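Local coordinates for D-xylonate dehydratase (Caulobacter crescentus, PDB 5OYN), which catalyses the dehydration of D-xylonate, and of D-gluconate with similar efficiency, to 2-dehydro-3-deoxy sugar acids, using a [2Fe-2S] cluster and magnesium, at residues 31-34 / 35-39; 15-18 / 19-23; 114-117 / 118-122. All coordinates share one frame; numbering follows the deposited sequence.

Interaction 1: residues 31-34 / 35-39; sequences DMTA and LYLER. With FES (Fe2/s2 (inorganic) cluster), chain H.
Met-32 and Tyr-36 face each other one turn apart on the short alpha-helix 30-39, at the interface with a second subunit. The evidence for the helix is its backbone bonding: Leu-35 N donates to Asp-31 O over 3.0 Å, and Leu-37 N to Thr-33 O over the same length. Tyr-36 N also bonds to Thr-33 O, reaching it from above the carbonyl plane (51° out), so this oxygen accepts twice; the bonds from Tyr-36 N to Met-32 O and from Glu-38 N to Ala-34 O are weak.

Among the side-chain contacts, the methionine chain is bent at chi2 (-64°) and chi3, which brings Met-32 CE within 3.5 Å of Tyr-36 OH. Met-32 CB lies 4.1 Å from Tyr-36 CE2. On the neighbouring flank Thr-33 and Leu-37 run side by side, CG2 beside CD2.

Polar ends are met by partners outside this turn. Tyr-36 OH is hydrogen-bonded to Asn-599 and His-598 of the C-terminal tail, and Asp-31 OD2 forms a salt bridge with Arg-183 of the second subunit. Within the segment, Arg-39 NE makes a salt bridge to Glu-38 OE2 over 2.7 Å, meeting it from above the carboxylate plane. Arg-39 packs on Cys-210 of that second subunit, and one face of its guanidinium is turned to the iron-sulfur cluster, with Arg-39 NH1 3.7 Å from cluster S1.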
# COMPACT_ATOMS: atom_id res chain seq x y z
N ASP A 31 15.71 -1.11 32.59
CA ASP A 31 14.33 -1.58 32.54
C ASP A 31 13.53 -0.76 31.54
O ASP A 31 12.77 -1.32 30.73
CB ASP A 31 13.69 -1.54 33.93
CG ASP A 31 13.74 -0.15 34.57
OD1 ASP A 31 14.79 0.52 34.46
OD2 ASP A 31 12.73 0.27 35.18
N MET A 32 13.70 0.57 31.56
CA MET A 32 12.92 1.44 30.67
C MET A 32 13.37 1.31 29.23
O MET A 32 12.55 1.36 28.31
CB MET A 32 13.02 2.89 31.13
CG MET A 32 12.50 3.08 32.52
SD MET A 32 10.75 2.70 32.59
CE MET A 32 10.09 4.30 32.13
N THR A 33 14.68 1.16 29.00
CA THR A 33 15.17 0.91 27.66
C THR A 33 14.43 -0.28 27.04
O THR A 33 13.69 -0.13 26.07
CB THR A 33 16.69 0.71 27.70
OG1 THR A 33 17.29 1.96 28.06
CG2 THR A 33 17.25 0.30 26.37
N ALA A 34 14.54 -1.46 27.66
CA ALA A 34 13.82 -2.64 27.16
C ALA A 34 12.33 -2.36 26.97
O ALA A 34 11.74 -2.79 25.98
CB ALA A 34 14.03 -3.82 28.11
N LEU A 35 11.72 -1.61 27.89
CA LEU A 35 10.32 -1.23 27.73
C LEU A 35 10.10 -0.42 26.45
O LEU A 35 9.02 -0.48 25.85
CB LEU A 35 9.87 -0.44 28.96
CG LEU A 35 8.43 0.03 29.21
CD1 LEU A 35 8.08 1.29 28.42
CD2 LEU A 35 7.44 -1.09 28.93
N TYR A 36 11.11 0.33 26.00
CA TYR A 36 10.99 1.22 24.85
C TYR A 36 11.30 0.53 23.52
O TYR A 36 10.62 0.81 22.54
CB TYR A 36 11.91 2.43 25.04
CG TYR A 36 11.48 3.40 26.13
CD1 TYR A 36 10.14 3.58 26.44
CD2 TYR A 36 12.43 4.14 26.84
CE1 TYR A 36 9.75 4.47 27.44
CE2 TYR A 36 12.05 5.03 27.83
CZ TYR A 36 10.71 5.19 28.13
OH TYR A 36 10.34 6.08 29.12
N LEU A 37 12.32 -0.34 23.46
CA LEU A 37 12.60 -1.08 22.22
C LEU A 37 11.51 -2.07 21.88
O LEU A 37 11.34 -2.41 20.71
CB LEU A 37 13.89 -1.91 22.28
CG LEU A 37 15.34 -1.49 22.41
CD1 LEU A 37 15.64 -0.37 21.39
CD2 LEU A 37 15.70 -1.19 23.85
N GLU A 38 10.82 -2.58 22.88
CA GLU A 38 10.12 -3.85 22.71
C GLU A 38 9.05 -3.76 21.62
O GLU A 38 9.06 -4.56 20.67
CB GLU A 38 9.54 -4.27 24.06
CG GLU A 38 8.51 -5.34 23.99
CD GLU A 38 7.13 -4.80 24.28
OE1 GLU A 38 7.04 -3.71 24.89
OE2 GLU A 38 6.15 -5.50 23.92
N ARG A 39 8.14 -2.79 21.72
CA ARG A 39 7.01 -2.78 20.80
C ARG A 39 7.36 -2.21 19.43
O ARG A 39 6.78 -2.64 18.43
CB ARG A 39 5.85 -1.99 21.41
CG ARG A 39 4.50 -2.42 20.86
CD ARG A 39 4.18 -3.82 21.30
NE ARG A 39 4.30 -3.92 22.75
CZ ARG A 39 3.27 -3.89 23.59
NH1 ARG A 39 2.03 -3.77 23.12
NH2 ARG A 39 3.47 -3.97 24.91
FE1 FES H . 0.14 -0.08 23.25
FE2 FES H . 0.43 -1.85 25.80
S1 FES H . 1.75 -0.47 24.70
S2 FES H . -1.15 -1.53 24.29

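Interaction 2: residues 15-18 / 19-23; sequences PRRF and RSRDW
Phe-18 and Arg-21 close a beta-turn that leads the N-terminal arm into helix 21-24: Arg-21 N donates to Phe-18 O over 2.8 Å. The intervening residues carry helix-like backbone angles, and two further i-to-i+3 bonds follow at once, from Asp-22 N to Arg-19 O and from Trp-23 N to Ser-20 O. The donor at Phe-18 O stands 50° out of the carbonyl plane and is not on a lone pair.

The buried side gathers around Phe-18, Ser-20 and Arg-21. Ser-20 OG lies 3.3 Å from Phe-18 CB, and its polar partner is Asp-129. With CG beside the backbone N, Phe-18 swings its ring away from the turn, to meet Tyr-259 edge-to-face. Arg-21 CB is set 3.2 Å from Phe-18 O before the arginine chain bends off.

On the partly open side, Arg-19 is directed to the backbone oxygens of Ile-128 and His-124, and Asp-22 continues across the assembly in a salt bridge with Arg-105 of a second subunit. The loosest flank belongs to Arg-17, an exposed residue. Its extended start and bend at chi3 (-78°) lay the guanidinium over CB of Arg-21, and the planes of the two guanidinium groups are 78° apart. Arg-17 NH2 has its charge partner in Asp-25, a salt bridge. The two arginines meet by van der Waals contact of a CH2 with a guanidinium face, Arg-21 CB sitting over its centre, 3.8 Å from Arg-17 CZ.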
# COMPACT_ATOMS: atom_id res chain seq x y z
N PRO A 15 29.71 11.00 14.63
CA PRO A 15 28.64 10.45 15.46
C PRO A 15 28.14 11.45 16.50
O PRO A 15 28.80 12.42 16.85
CB PRO A 15 29.29 9.23 16.13
CG PRO A 15 30.40 8.85 15.21
CD PRO A 15 30.90 10.13 14.59
N ARG A 16 26.93 11.18 17.00
CA ARG A 16 26.26 12.06 17.94
C ARG A 16 25.30 11.22 18.77
O ARG A 16 24.80 10.19 18.32
CB ARG A 16 25.54 13.20 17.20
CG ARG A 16 24.70 14.12 18.07
CD ARG A 16 23.90 15.16 17.24
NE ARG A 16 24.74 16.01 16.40
CZ ARG A 16 25.34 17.13 16.83
NH1 ARG A 16 25.19 17.52 18.10
NH2 ARG A 16 26.10 17.86 16.00
N ARG A 17 25.07 11.65 20.01
CA ARG A 17 24.08 10.98 20.85
C ARG A 17 22.77 11.73 20.65
O ARG A 17 22.56 12.80 21.22
CB ARG A 17 24.51 10.94 22.32
CG ARG A 17 23.33 10.76 23.29
CD ARG A 17 23.73 10.13 24.61
NE ARG A 17 23.90 8.69 24.48
CZ ARG A 17 23.27 7.80 25.24
NH1 ARG A 17 22.44 8.22 26.20
NH2 ARG A 17 23.48 6.50 25.07
N PHE A 18 21.91 11.16 19.81
CA PHE A 18 20.62 11.76 19.53
C PHE A 18 19.66 11.54 20.70
O PHE A 18 19.82 10.61 21.50
CB PHE A 18 20.06 11.17 18.25
CG PHE A 18 20.93 11.38 17.05
CD1 PHE A 18 20.92 12.59 16.38
CD2 PHE A 18 21.73 10.36 16.56
CE1 PHE A 18 21.71 12.79 15.26
CE2 PHE A 18 22.51 10.55 15.44
CZ PHE A 18 22.51 11.77 14.79
N ARG A 19 18.65 12.41 20.82
CA ARG A 19 17.70 12.25 21.91
C ARG A 19 17.00 10.90 21.85
O ARG A 19 16.53 10.40 22.88
CB ARG A 19 16.66 13.36 21.88
CG ARG A 19 16.35 13.81 20.50
CD ARG A 19 15.51 15.05 20.52
NE ARG A 19 14.09 14.76 20.72
CZ ARG A 19 13.44 15.03 21.84
NH1 ARG A 19 14.09 15.58 22.86
NH2 ARG A 19 12.14 14.76 21.93
N SER A 20 16.90 10.30 20.66
CA SER A 20 16.38 8.94 20.56
C SER A 20 17.12 8.02 21.52
O SER A 20 16.49 7.21 22.21
CB SER A 20 16.50 8.43 19.12
OG SER A 20 17.71 8.83 18.50
N ARG A 21 18.45 8.16 21.62
CA ARG A 21 19.24 7.31 22.50
C ARG A 21 18.79 7.37 23.95
O ARG A 21 19.06 6.43 24.70
CB ARG A 21 20.72 7.67 22.41
CG ARG A 21 21.32 7.55 21.00
CD ARG A 21 21.31 6.09 20.51
NE ARG A 21 20.45 5.89 19.34
CZ ARG A 21 20.21 4.70 18.77
NH1 ARG A 21 20.79 3.61 19.26
NH2 ARG A 21 19.42 4.61 17.70
N ASP A 22 18.08 8.42 24.36
CA ASP A 22 17.59 8.41 25.73
C ASP A 22 16.46 7.41 25.94
O ASP A 22 16.14 7.07 27.09
CB ASP A 22 17.14 9.80 26.16
CG ASP A 22 16.84 9.87 27.65
OD1 ASP A 22 17.80 9.78 28.46
OD2 ASP A 22 15.65 9.99 28.01
N TRP A 23 15.83 6.93 24.86
CA TRP A 23 14.85 5.85 24.96
C TRP A 23 15.52 4.50 24.77
O TRP A 23 15.27 3.57 25.55
CB TRP A 23 13.76 6.02 23.90
CG TRP A 23 12.65 6.97 24.20
CD1 TRP A 23 11.37 6.64 24.56
CD2 TRP A 23 12.68 8.39 24.09
NE1 TRP A 23 10.62 7.78 24.71
CE2 TRP A 23 11.39 8.87 24.43
CE3 TRP A 23 13.67 9.32 23.75
CZ2 TRP A 23 11.08 10.22 24.44
CZ3 TRP A 23 13.35 10.68 23.76
CH2 TRP A 23 12.06 11.11 24.10

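Interaction 3: residues 114-117 / 118-122; sequences LSYL and GLVET
Tyr-116 offers a ring face to Val-120 one turn further along helix 109-125, the helix of a beta-alpha-beta crossover between the parallel strands 90-95 and 130-135. CG1 of Val-120 lies 4.1 Å from the ring centroid of Tyr-116 and 24° off its normal, a CH-pi contact displaced toward CE1. The ring gets there because CG of Tyr-116 is anti to its amide nitrogen (chi1 161°).

The backbone accounts for its own donors and acceptors in i-to-i+4 fashion. Leu-119 N bonds to Ser-115 O over 3.0 Å, Val-120 N to Tyr-116 O over 3.2 Å, and Glu-121 N to Leu-117 O over 3.2 Å, the last nearly straight at 172° and lying in the carbonyl plane. The bond from Gly-118 N to Leu-114 O is weak, at 3.4 Å. Within 118-122, Thr-122 N returns to Gly-118 O.

Polar side chains find mates beyond the helix turn. Tyr-116 OH is hydrogen-bonded to Thr-150 OG1 on helix 141-151, whose Ala-147 also meets Val-120. Both carboxylate oxygens of Glu-121 are engaged by the second subunit, OE2 in a salt bridge to Arg-104 and OE1 in a hydrogen bond to Thr-563. Replacing Val-120 with an alanine would probably open a gap over the Tyr-116 ring face, which would lose its CH-pi partner.

With main-chain amides paired inside the helix, the side chains are left to tie it outward: the tyrosine hydroxyl bonds within its own chain, and the glutamate, buried, is likely to keep its charge through the arginine of the second subunit.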
# COMPACT_ATOMS: atom_id res chain seq x y z
N LEU A 114 -4.76 23.70 16.40
CA LEU A 114 -5.01 22.37 16.96
C LEU A 114 -4.01 21.35 16.41
O LEU A 114 -3.51 20.51 17.16
CB LEU A 114 -6.44 21.94 16.66
CG LEU A 114 -6.86 20.53 17.09
CD1 LEU A 114 -6.58 20.27 18.56
CD2 LEU A 114 -8.33 20.28 16.78
N SER A 115 -3.73 21.40 15.12
CA SER A 115 -2.71 20.52 14.56
C SER A 115 -1.34 20.86 15.15
O SER A 115 -0.55 19.96 15.46
CB SER A 115 -2.72 20.64 13.04
OG SER A 115 -1.74 19.83 12.42
N TYR A 116 -1.06 22.15 15.32
CA TYR A 116 0.18 22.60 15.94
C TYR A 116 0.41 21.92 17.29
O TYR A 116 1.47 21.34 17.54
CB TYR A 116 0.16 24.12 16.10
CG TYR A 116 1.17 24.65 17.10
CD1 TYR A 116 2.51 24.80 16.75
CD2 TYR A 116 0.79 24.99 18.40
CE1 TYR A 116 3.44 25.27 17.67
CE2 TYR A 116 1.71 25.46 19.32
CZ TYR A 116 3.04 25.60 18.95
OH TYR A 116 3.96 26.06 19.86
N LEU A 117 -0.59 21.99 18.17
CA LEU A 117 -0.47 21.41 19.51
C LEU A 117 -0.06 19.96 19.43
O LEU A 117 0.90 19.53 20.09
CB LEU A 117 -1.79 21.54 20.26
CG LEU A 117 -2.22 22.96 20.61
CD1 LEU A 117 -3.70 23.04 20.98
CD2 LEU A 117 -1.33 23.51 21.71
N GLY A 118 -0.78 19.18 18.62
CA GLY A 118 -0.54 17.76 18.55
C GLY A 118 0.80 17.41 17.94
O GLY A 118 1.41 16.41 18.31
N LEU A 119 1.29 18.23 17.01
CA LEU A 119 2.58 17.91 16.43
C LEU A 119 3.70 18.09 17.45
O LEU A 119 4.60 17.24 17.54
CB LEU A 119 2.83 18.72 15.17
CG LEU A 119 4.04 18.27 14.34
CD1 LEU A 119 4.15 16.76 14.20
CD2 LEU A 119 3.99 18.90 12.97
N VAL A 120 3.66 19.17 18.27
CA VAL A 120 4.72 19.37 19.26
C VAL A 120 4.70 18.25 20.30
O VAL A 120 5.76 17.73 20.67
CB VAL A 120 4.65 20.77 19.93
CG1 VAL A 120 4.39 21.89 18.92
CG2 VAL A 120 3.66 20.84 21.10
N GLU A 121 3.51 17.84 20.76
CA GLU A 121 3.43 16.71 21.68
C GLU A 121 4.16 15.49 21.12
O GLU A 121 4.99 14.88 21.80
CB GLU A 121 1.97 16.37 21.99
CG GLU A 121 1.27 17.24 23.04
CD GLU A 121 2.20 17.79 24.14
OE1 GLU A 121 2.75 18.90 23.94
OE2 GLU A 121 2.36 17.14 25.20
N THR A 122 3.88 15.15 19.86
CA THR A 122 4.51 14.01 19.20
C THR A 122 6.01 14.22 19.04
O THR A 122 6.82 13.37 19.43
CB THR A 122 3.84 13.76 17.84
OG1 THR A 122 2.44 13.56 18.02
CG2 THR A 122 4.44 12.55 17.14

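How the interactions relate
Interactions 1 and 3 are both buried helical turns, but interaction 3 lies about 18 Å from the chain's centre and interaction 1 about 41 Å, where the second subunit and C-terminal tail cover it. Interaction 2, partly exposed, builds a turn ahead of a helix. Interactions 1 and 2 belong to consecutive helices and touch: Trp-23 O lies 3.2 Å from Tyr-36 CD2. Interaction 3 stands apart, yet Arg-19 reaches the end of its helix at His-124. All three face the second subunit. Chemistry follows place: arginines dominate the peripheral arm, methionine-tyrosine packing and an arginine beside the neighbour's cluster mark 31-39, and the interior turn combines valine-tyrosine packing with the Glu-121 salt bridge to Arg-104 of the second subunit.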